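Local coordinates for protein alpha-ketoglutarate-dependent non-heme iron oxygenase EasH (Aspergillus japonicus, PDB 5M0T) that probably oxidises an ergot-alkaloid intermediate on the way to cycloclavine, using non-heme iron(II) and 2-oxoglutarate, at residues I24-V27 and L28-G32. Residues are numbered along the deposited sequence; the frame is centred on the assembly and turned at random.
Sequences IFQV and LQEDG
Phe25 and Gln29 meet one turn apart in a local, within-helix contact near the C-terminal end of helix 21-31, which links strands 14-16 and 33-37. Gln29 CG lies over one face of the Phe25 ring, 4.0 Å from its centroid and 28° off the normal, a CH-pi contact. The amide hangs out past the CD2-CE2 side of the ring, tilted 36° from its plane, with Gln29 NE2 3.3 Å from Phe25 CE2. Phe25 CG stands anti to the backbone N (chi1 -171°), which lays the ring alongside the next turn, where Phe25 CD1 also meets Leu28 CD2 at 4.1 Å. Gln26 and Glu30 run side by side on the exposed surface, joined by a weak hydrogen bond from Gln26 NE2 to Glu30 OE2 (3.5 Å). The stronger partner of Glu30 is Arg13, which forms salt bridges with both Glu30 and Asp31. Along the backbone, successive i to i+4 bonds end with Asp31 N to Val27 O at 2.8 Å and Gly32 N to Leu28 O at 2.8 Å; Gly32 then leaves the helix with positive phi. Ile24, Val27 and Leu28 form the buried side, packing on strands 33-37 and 201-205. This is an amphipathic helix, the crossover helix of a beta-alpha-beta unit between the parallel strands 14-16 and 33-37, here laid against the main sheet of a cupin-type, PhyH-family oxygenase.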
ATOM      1  N   ILE A  24      -1.818  -9.779  26.393  1.00 38.60           N
ATOM      2  CA  ILE A  24      -1.614 -10.525  25.146  1.00 38.19           C
ATOM      3  C   ILE A  24      -0.472  -9.913  24.328  1.00 38.19           C
ATOM      4  O   ILE A  24       0.371 -10.652  23.766  1.00 34.32           O
ATOM      5  CB  ILE A  24      -2.921 -10.605  24.323  1.00 38.94           C
ATOM      6  CG1 ILE A  24      -3.942 -11.444  25.099  1.00 43.19           C
ATOM      7  CG2 ILE A  24      -2.671 -11.221  22.945  1.00 38.01           C
ATOM      8  CD1 ILE A  24      -5.357 -11.365  24.601  1.00 44.77           C
ATOM      9  N   PHE A  25      -0.427  -8.579  24.281  1.00 36.45           N
ATOM     10  CA  PHE A  25       0.633  -7.897  23.566  1.00 37.73           C
ATOM     11  C   PHE A  25       2.016  -8.177  24.134  1.00 40.08           C
ATOM     12  O   PHE A  25       2.985  -8.256  23.371  1.00 40.09           O
ATOM     13  CB  PHE A  25       0.411  -6.388  23.475  1.00 37.76           C
ATOM     14  CG  PHE A  25       1.400  -5.705  22.551  1.00 37.04           C
ATOM     15  CD1 PHE A  25       1.364  -5.965  21.178  1.00 35.00           C
ATOM     16  CD2 PHE A  25       2.375  -4.847  23.048  1.00 36.48           C
ATOM     17  CE1 PHE A  25       2.271  -5.368  20.320  1.00 35.84           C
ATOM     18  CE2 PHE A  25       3.282  -4.243  22.200  1.00 37.07           C
ATOM     19  CZ  PHE A  25       3.240  -4.508  20.829  1.00 37.94           C
ATOM     20  N   GLN A  26       2.103  -8.341  25.451  1.00 39.78           N
ATOM     21  CA  GLN A  26       3.377  -8.613  26.109  1.00 42.80           C
ATOM     22  C   GLN A  26       3.969  -9.969  25.684  1.00 40.34           C
ATOM     23  O   GLN A  26       5.145 -10.039  25.352  1.00 37.32           O
ATOM     24  CB  GLN A  26       3.216  -8.549  27.616  1.00 44.17           C
ATOM     25  CG  GLN A  26       4.519  -8.562  28.376  1.00 52.76           C
ATOM     26  CD  GLN A  26       4.310  -8.474  29.889  1.00 58.93           C
ATOM     27  OE1 GLN A  26       3.468  -7.720  30.382  1.00 60.49           O
ATOM     28  NE2 GLN A  26       5.092  -9.247  30.630  1.00 61.76           N
ATOM     29  N   VAL A  27       3.149 -11.024  25.694  1.00 37.81           N
ATOM     30  CA  VAL A  27       3.600 -12.342  25.233  1.00 39.11           C
ATOM     31  C   VAL A  27       3.996 -12.288  23.743  1.00 39.22           C
ATOM     32  O   VAL A  27       4.968 -12.915  23.333  1.00 39.55           O
ATOM     33  CB  VAL A  27       2.542 -13.456  25.459  1.00 39.57           C
ATOM     34  CG1 VAL A  27       3.064 -14.801  24.948  1.00 39.97           C
ATOM     35  CG2 VAL A  27       2.186 -13.571  26.934  1.00 39.58           C
ATOM     36  N   LEU A  28       3.243 -11.525  22.952  1.00 37.72           N
ATOM     37  CA  LEU A  28       3.537 -11.330  21.532  1.00 35.09           C
ATOM     38  C   LEU A  28       4.910 -10.680  21.307  1.00 35.49           C
ATOM     39  O   LEU A  28       5.657 -11.119  20.446  1.00 39.28           O
ATOM     40  CB  LEU A  28       2.431 -10.500  20.866  1.00 34.57           C
ATOM     41  CG  LEU A  28       2.457 -10.399  19.347  1.00 37.03           C
ATOM     42  CD1 LEU A  28       2.183 -11.760  18.729  1.00 41.84           C
ATOM     43  CD2 LEU A  28       1.449  -9.374  18.843  1.00 38.60           C
ATOM     44  N   GLN A  29       5.242  -9.650  22.080  1.00 36.06           N
ATOM     45  CA  GLN A  29       6.577  -9.035  22.041  1.00 35.89           C
ATOM     46  C   GLN A  29       7.702  -9.993  22.428  1.00 36.52           C
ATOM     47  O   GLN A  29       8.759 -10.006  21.801  1.00 35.62           O
ATOM     48  CB  GLN A  29       6.667  -7.860  23.008  1.00 37.99           C
ATOM     49  CG  GLN A  29       5.908  -6.637  22.590  1.00 40.03           C
ATOM     50  CD  GLN A  29       6.081  -5.499  23.592  1.00 44.47           C
ATOM     51  OE1 GLN A  29       5.882  -5.673  24.792  1.00 49.08           O
ATOM     52  NE2 GLN A  29       6.453  -4.329  23.099  1.00 46.85           N
ATOM     53  N   GLU A  30       7.482 -10.752  23.497  1.00 35.83           N
ATOM     54  CA  GLU A  30       8.489 -11.661  24.014  1.00 37.48           C
ATOM     55  C   GLU A  30       8.680 -12.907  23.126  1.00 36.26           C
ATOM     56  O   GLU A  30       9.810 -13.338  22.924  1.00 36.24           O
ATOM     57  CB  GLU A  30       8.144 -12.061  25.452  1.00 39.66           C
ATOM     58  CG  GLU A  30       8.237 -10.876  26.411  1.00 43.78           C
ATOM     59  CD  GLU A  30       7.637 -11.117  27.799  1.00 47.75           C
ATOM     60  OE1 GLU A  30       6.997 -12.164  28.041  1.00 51.06           O
ATOM     61  OE2 GLU A  30       7.804 -10.229  28.665  1.00 52.99           O
ATOM     62  N   ASP A  31       7.580 -13.472  22.625  1.00 34.98           N
ATOM     63  CA  ASP A  31       7.575 -14.783  21.944  1.00 35.32           C
ATOM     64  C   ASP A  31       7.284 -14.732  20.437  1.00 33.92           C
ATOM     65  O   ASP A  31       7.598 -15.680  19.727  1.00 32.18           O
ATOM     66  CB  ASP A  31       6.548 -15.709  22.602  1.00 34.81           C
ATOM     67  CG  ASP A  31       6.932 -16.132  24.029  1.00 38.04           C
ATOM     68  OD1 ASP A  31       7.911 -15.622  24.607  1.00 41.37           O
ATOM     69  OD2 ASP A  31       6.230 -16.994  24.589  1.00 39.24           O
ATOM     70  N   GLY A  32       6.679 -13.642  19.964  1.00 33.06           N
ATOM     71  CA  GLY A  32       6.279 -13.506  18.565  1.00 33.76           C
ATOM     72  C   GLY A  32       5.009 -14.234  18.180  1.00 34.86           C
ATOM     73  O   GLY A  32       4.553 -14.134  17.035  1.00 37.24           O
TER